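Local coordinates for molybdopterin-guanine dinucleotide biosynthesis protein A (MobA) (Archaeoglobus fulgidus, PDB 3NGW) that probably transfers a nucleotide from GTP to molybdopterin, forming the guanine dinucleotide form of the molybdenum cofactor, at residues 43-48 against 52-57; 21-26 against 92-97. All blocks are in the same frame, centred on the assembly; numbering follows the deposited sequence.

Contact 1. Residues 43-48 against 52-57; sequences FVCRDE and EKLSSR
The carbonyl oxygen E48 O accepts the amide of E52, with E52 N 2.8 Å from E48 O. This is an i to i+4 bond of the first turn of helix 48-55; its N-H...O angle is 152°, and the donor stands tilted out of the carbonyl plane. CB and CG of E52 also lie against this oxygen, each 3.5 Å from E48 O. CG of E52 reaches that spot because it points away from the carbonyl carbon and stays beside its own backbone N (chi1 -81°).

On the solvent-facing flank of this turn the two glutamate side chains cross at a slant, E52 OE2 coming within 3.9 Å of E48 CG. Their carboxylate planes stand almost perpendicular, and E48 OE2 remains 4.7 Å from E52 OE2. Two like charges at that spacing would be expected to repel mildly, which an exposed surface tolerates because water can screen them. D47 suits the N-cap here: its OD2 receives the amide of Q50, while Q50 OE1 in turn accepts R46 N.

Inward, the helix meets the end of the strand through an apolar touch in which C45 SG approaches L54 CD1 at 4.0 Å. Cysteine offers a short, weakly polar side chain that can be buried without a hydrogen bond, and the longer, branched leucine reaches across most of the gap. Both also pack against F62, and L54 rests on V7 too.

Together the segments form the first half of the beta-alpha-beta unit of strand 40-44, helix 48-55 and strand 62-63. The helix lies over the parallel edge of the sheet, with F43 bonded through its backbone to E61 and I63 and its ring packed on V32 and L33 of helix 28-36.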
loop_
_atom_site.group_PDB
_atom_site.type_symbol
_atom_site.label_atom_id
_atom_site.label_comp_id
_atom_site.label_asym_id
_atom_site.label_seq_id
_atom_site.Cartn_x
_atom_site.Cartn_y
_atom_site.Cartn_z
ATOM N N PHE A 43 7.831 1.560 6.017
ATOM C CA PHE A 43 7.206 0.280 5.761
ATOM C C PHE A 43 6.378 -0.038 6.993
ATOM O O PHE A 43 6.914 -0.184 8.094
ATOM C CB PHE A 43 8.283 -0.765 5.516
ATOM C CG PHE A 43 9.077 -0.514 4.269
ATOM C CD1 PHE A 43 8.672 -1.047 3.047
ATOM C CD2 PHE A 43 10.192 0.316 4.302
ATOM C CE1 PHE A 43 9.376 -0.752 1.865
ATOM C CE2 PHE A 43 10.901 0.621 3.139
ATOM C CZ PHE A 43 10.492 0.088 1.915
ATOM N N VAL A 44 5.065 -0.114 6.798
ATOM C CA VAL A 44 4.135 -0.368 7.888
ATOM C C VAL A 44 3.875 -1.848 8.134
ATOM O O VAL A 44 3.244 -2.529 7.325
ATOM C CB VAL A 44 2.794 0.335 7.629
ATOM C CG1 VAL A 44 1.908 0.237 8.873
ATOM C CG2 VAL A 44 3.045 1.786 7.249
ATOM N N CYS A 45 4.369 -2.328 9.268
ATOM C CA CYS A 45 4.231 -3.724 9.665
ATOM C C CYS A 45 2.954 -3.950 10.455
ATOM O O CYS A 45 2.358 -3.001 10.968
ATOM C CB CYS A 45 5.431 -4.136 10.516
ATOM S SG CYS A 45 7.013 -3.769 9.735
ATOM N N ARG A 46 2.542 -5.208 10.571
ATOM C CA ARG A 46 1.324 -5.540 11.311
ATOM C C ARG A 46 1.475 -5.337 12.813
ATOM O O ARG A 46 0.489 -5.104 13.509
ATOM C CB ARG A 46 0.910 -6.979 11.023
ATOM C CG ARG A 46 1.993 -7.975 11.287
ATOM C CD ARG A 46 1.502 -9.375 11.070
ATOM N NE ARG A 46 2.631 -10.286 11.123
ATOM C CZ ARG A 46 3.330 -10.677 10.064
ATOM N NH1 ARG A 46 3.008 -10.248 8.848
ATOM N NH2 ARG A 46 4.379 -11.472 10.232
ATOM N N ASP A 47 2.705 -5.428 13.308
ATOM C CA ASP A 47 2.984 -5.225 14.730
ATOM C C ASP A 47 4.473 -4.998 14.921
ATOM O O ASP A 47 5.263 -5.233 14.010
ATOM C CB ASP A 47 2.524 -6.429 15.557
ATOM C CG ASP A 47 3.167 -7.721 15.114
ATOM O OD1 ASP A 47 2.654 -8.794 15.483
ATOM O OD2 ASP A 47 4.187 -7.667 14.405
ATOM N N GLU A 48 4.846 -4.532 16.106
ATOM C CA GLU A 48 6.237 -4.237 16.427
ATOM C C GLU A 48 7.133 -5.461 16.279
ATOM O O GLU A 48 8.319 -5.349 15.973
ATOM C CB GLU A 48 6.315 -3.672 17.847
ATOM C CG GLU A 48 7.714 -3.348 18.330
ATOM C CD GLU A 48 7.713 -2.504 19.601
ATOM O OE1 GLU A 48 6.931 -2.805 20.529
ATOM O OE2 GLU A 48 8.505 -1.541 19.678
ATOM N N GLU A 52 10.523 -5.501 14.228
ATOM C CA GLU A 52 11.810 -5.898 14.785
ATOM C C GLU A 52 12.495 -6.941 13.907
ATOM O O GLU A 52 13.698 -6.854 13.668
ATOM C CB GLU A 52 11.652 -6.449 16.205
ATOM C CG GLU A 52 11.538 -5.399 17.295
ATOM C CD GLU A 52 11.486 -6.024 18.681
ATOM O OE1 GLU A 52 12.432 -6.769 19.028
ATOM O OE2 GLU A 52 10.507 -5.778 19.424
ATOM N N LYS A 53 11.740 -7.921 13.420
ATOM C CA LYS A 53 12.339 -8.947 12.573
ATOM C C LYS A 53 12.806 -8.371 11.241
ATOM O O LYS A 53 13.882 -8.706 10.759
ATOM C CB LYS A 53 11.365 -10.105 12.349
ATOM C CG LYS A 53 11.063 -10.878 13.632
ATOM C CD LYS A 53 9.903 -11.866 13.483
ATOM C CE LYS A 53 9.598 -12.556 14.814
ATOM N NZ LYS A 53 8.410 -13.460 14.783
ATOM N N LEU A 54 12.023 -7.484 10.647
ATOM C CA LEU A 54 12.455 -6.923 9.388
ATOM C C LEU A 54 13.622 -5.953 9.581
ATOM O O LEU A 54 14.596 -6.027 8.847
ATOM C CB LEU A 54 11.285 -6.237 8.674
ATOM C CG LEU A 54 10.112 -7.162 8.292
ATOM C CD1 LEU A 54 9.061 -6.358 7.565
ATOM C CD2 LEU A 54 10.581 -8.334 7.414
ATOM N N SER A 55 13.544 -5.063 10.571
ATOM C CA SER A 55 14.612 -4.080 10.803
ATOM C C SER A 55 15.970 -4.703 11.098
ATOM O O SER A 55 17.011 -4.083 10.866
ATOM C CB SER A 55 14.250 -3.130 11.948
ATOM O OG SER A 55 14.320 -3.809 13.187
ATOM N N SER A 56 15.976 -5.918 11.626
ATOM C CA SER A 56 17.250 -6.559 11.904
ATOM C C SER A 56 17.767 -7.179 10.607
ATOM O O SER A 56 18.898 -7.646 10.539
ATOM C CB SER A 56 17.107 -7.624 13.004
ATOM O OG SER A 56 16.182 -8.634 12.638
ATOM N N ARG A 57 16.939 -7.160 9.567
ATOM C CA ARG A 57 17.340 -7.704 8.277
ATOM C C ARG A 57 17.705 -6.606 7.289
ATOM O O ARG A 57 18.651 -6.743 6.520
ATOM C CB ARG A 57 16.216 -8.564 7.680
ATOM C CG ARG A 57 16.239 -10.022 8.113
ATOM C CD ARG A 57 14.919 -10.736 7.830
ATOM N NE ARG A 57 14.596 -10.800 6.409
ATOM C CZ ARG A 57 13.445 -11.254 5.921
ATOM N NH1 ARG A 57 12.498 -11.687 6.745
ATOM N NH2 ARG A 57 13.235 -11.271 4.608
#

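Contact 2. Residues 21-26 against 92-97; sequences VMLCGK and DMPFVK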
loop_
_atom_site.group_PDB
_atom_site.type_symbol
_atom_site.label_atom_id
_atom_site.label_comp_id
_atom_site.label_asym_id
_atom_site.label_seq_id
_atom_site.Cartn_x
_atom_site.Cartn_y
_atom_site.Cartn_z
ATOM N N VAL A 21 7.657 -14.301 0.096
ATOM C CA VAL A 21 7.328 -14.834 -1.224
ATOM C C VAL A 21 8.457 -14.575 -2.221
ATOM O O VAL A 21 8.977 -13.461 -2.313
ATOM C CB VAL A 21 6.036 -14.203 -1.773
ATOM C CG1 VAL A 21 5.732 -14.746 -3.156
ATOM C CG2 VAL A 21 4.887 -14.477 -0.823
HETATM N N MSE A 22 8.825 -15.612 -2.968
HETATM C CA MSE A 22 9.902 -15.517 -3.951
HETATM C C MSE A 22 9.407 -15.125 -5.329
HETATM O O MSE A 22 8.688 -15.881 -5.976
HETATM C CB MSE A 22 10.637 -16.852 -4.052
HETATM C CG MSE A 22 11.490 -17.166 -2.849
HETATM SE SE MSE A 22 13.041 -16.016 -2.764
HETATM C CE MSE A 22 14.215 -17.066 -3.915
ATOM N N LEU A 23 9.805 -13.944 -5.777
ATOM C CA LEU A 23 9.411 -13.460 -7.084
ATOM C C LEU A 23 10.677 -13.323 -7.912
ATOM O O LEU A 23 11.519 -12.475 -7.625
ATOM C CB LEU A 23 8.742 -12.102 -6.961
ATOM C CG LEU A 23 7.463 -11.866 -7.759
ATOM C CD1 LEU A 23 7.326 -10.371 -7.953
ATOM C CD2 LEU A 23 7.498 -12.572 -9.104
ATOM N N CYS A 24 10.812 -14.160 -8.934
ATOM C CA CYS A 24 11.984 -14.130 -9.794
ATOM C C CYS A 24 13.265 -14.195 -8.978
ATOM O O CYS A 24 14.194 -13.425 -9.204
ATOM C CB CYS A 24 11.984 -12.870 -10.665
ATOM S SG CYS A 24 11.191 -13.117 -12.293
ATOM N N GLY A 25 13.295 -15.120 -8.022
ATOM C CA GLY A 25 14.473 -15.309 -7.194
ATOM C C GLY A 25 14.740 -14.264 -6.129
ATOM O O GLY A 25 15.807 -14.268 -5.507
ATOM N N LYS A 26 13.784 -13.370 -5.906
ATOM C CA LYS A 26 13.949 -12.321 -4.901
ATOM C C LYS A 26 12.683 -12.218 -4.051
ATOM O O LYS A 26 11.578 -12.290 -4.572
ATOM C CB LYS A 26 14.224 -10.985 -5.595
ATOM C CG LYS A 26 14.533 -9.829 -4.657
ATOM C CD LYS A 26 14.329 -8.500 -5.375
ATOM C CE LYS A 26 15.195 -8.389 -6.618
ATOM N NZ LYS A 26 14.836 -7.209 -7.448
ATOM N N ASP A 92 1.510 -6.387 -1.748
ATOM C CA ASP A 92 0.811 -7.326 -2.618
ATOM C C ASP A 92 0.928 -6.935 -4.086
ATOM O O ASP A 92 0.689 -7.753 -4.973
ATOM C CB ASP A 92 -0.672 -7.413 -2.241
ATOM C CG ASP A 92 -0.889 -7.737 -0.772
ATOM O OD1 ASP A 92 -0.466 -6.937 0.094
ATOM O OD2 ASP A 92 -1.492 -8.791 -0.478
HETATM N N MSE A 93 1.279 -5.681 -4.341
HETATM C CA MSE A 93 1.446 -5.182 -5.703
HETATM C C MSE A 93 2.937 -4.875 -5.905
HETATM O O MSE A 93 3.388 -3.760 -5.649
HETATM C CB MSE A 93 0.597 -3.918 -5.893
HETATM C CG MSE A 93 -0.902 -4.187 -5.921
HETATM SE SE MSE A 93 -2.037 -2.609 -5.851
HETATM C CE MSE A 93 -2.507 -2.652 -3.968
ATOM N N PRO A 94 3.718 -5.865 -6.362
ATOM C CA PRO A 94 5.157 -5.694 -6.583
ATOM C C PRO A 94 5.566 -5.004 -7.880
ATOM O O PRO A 94 6.734 -4.663 -8.047
ATOM C CB PRO A 94 5.667 -7.121 -6.541
ATOM C CG PRO A 94 4.589 -7.827 -7.285
ATOM C CD PRO A 94 3.330 -7.260 -6.631
ATOM N N PHE A 95 4.618 -4.803 -8.792
ATOM C CA PHE A 95 4.929 -4.173 -10.070
ATOM C C PHE A 95 4.500 -2.723 -10.174
ATOM O O PHE A 95 4.466 -2.172 -11.271
ATOM C CB PHE A 95 4.288 -4.962 -11.209
ATOM C CG PHE A 95 4.665 -6.405 -11.217
ATOM C CD1 PHE A 95 6.005 -6.782 -11.205
ATOM C CD2 PHE A 95 3.687 -7.391 -11.213
ATOM C CE1 PHE A 95 6.370 -8.123 -11.198
ATOM C CE2 PHE A 95 4.036 -8.734 -11.206
ATOM C CZ PHE A 95 5.383 -9.101 -11.194
ATOM N N VAL A 96 4.178 -2.104 -9.041
ATOM C CA VAL A 96 3.749 -0.718 -9.051
ATOM C C VAL A 96 4.774 0.180 -9.713
ATOM O O VAL A 96 5.972 0.041 -9.485
ATOM C CB VAL A 96 3.494 -0.188 -7.638
ATOM C CG1 VAL A 96 3.282 1.318 -7.690
ATOM C CG2 VAL A 96 2.271 -0.870 -7.040
ATOM N N LYS A 97 4.287 1.097 -10.543
ATOM C CA LYS A 97 5.155 2.037 -11.234
ATOM C C LYS A 97 5.247 3.356 -10.482
ATOM O O LYS A 97 4.240 4.015 -10.222
ATOM C CB LYS A 97 4.664 2.266 -12.666
ATOM C CG LYS A 97 5.243 1.251 -13.638
ATOM C CD LYS A 97 4.898 1.547 -15.083
ATOM C CE LYS A 97 6.019 1.058 -16.011
ATOM N NZ LYS A 97 6.439 -0.360 -15.723
#
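P94 meets L23 with CB and CG, P94 CG lying 3.8 Å from L23 CD1, and the two side chains cross at about a right angle. A rigid, apolar ring suits this buried bend, and P94 O accepts a hydrogen bond from K35 NZ.

F95 follows, and a first torsion that keeps CG near the backbone N (chi1 -55°) brings its ring face under the proline. P94 CG sits 3.9 Å above the plane of the F95 ring, over its centre. The same leucine methyl meets both residues, L23 CD1 lying 4.0 Å from F95 CZ, and the large aromatic also reaches I191 of helix 182-194. V96 then packs on Y36, and K97, the N-cap of helix 98-111, gives its amide to S175 OG.

L23 is held in place by a tight hairpin: a type I' turn from L23 to K26, with L23 N 2.7 Å from K26 O. C24 and G25 both take positive phi, readily adopted by glycine, and C24 is disulfide-bonded to C192.

The second segment is the loop after central strand 86-90 of a GT-A-like nucleotidyltransferase fold, a region consistent with a nearby metal site: the F95 side chain lies about 9 Å from that of D184, which binds calcium in a crystal structure of this protein though not in this chain of the model.

Overall arrangement
Along the chain, both segments of contact 1 fall between the two segments of contact 2: residues 21-26 come first, then 43-48 and 52-57, and 92-97 last. The centres are 18 Å apart and the nearest atoms about 8 Å, so they do not touch. Helix 28-36 is their common neighbour, packing on F43 and R57 of contact 1 and on L23, P94 and V96 of contact 2. The main sheet links them as well, for strand 40-44 and strand 86-90 flank strand 2-6. Contact 1 is local, within one beta-alpha-beta unit, whereas contact 2 ties a hairpin to a loop distant in sequence; through helix 28-36 they appear to connect the sheet's edge region with its centre.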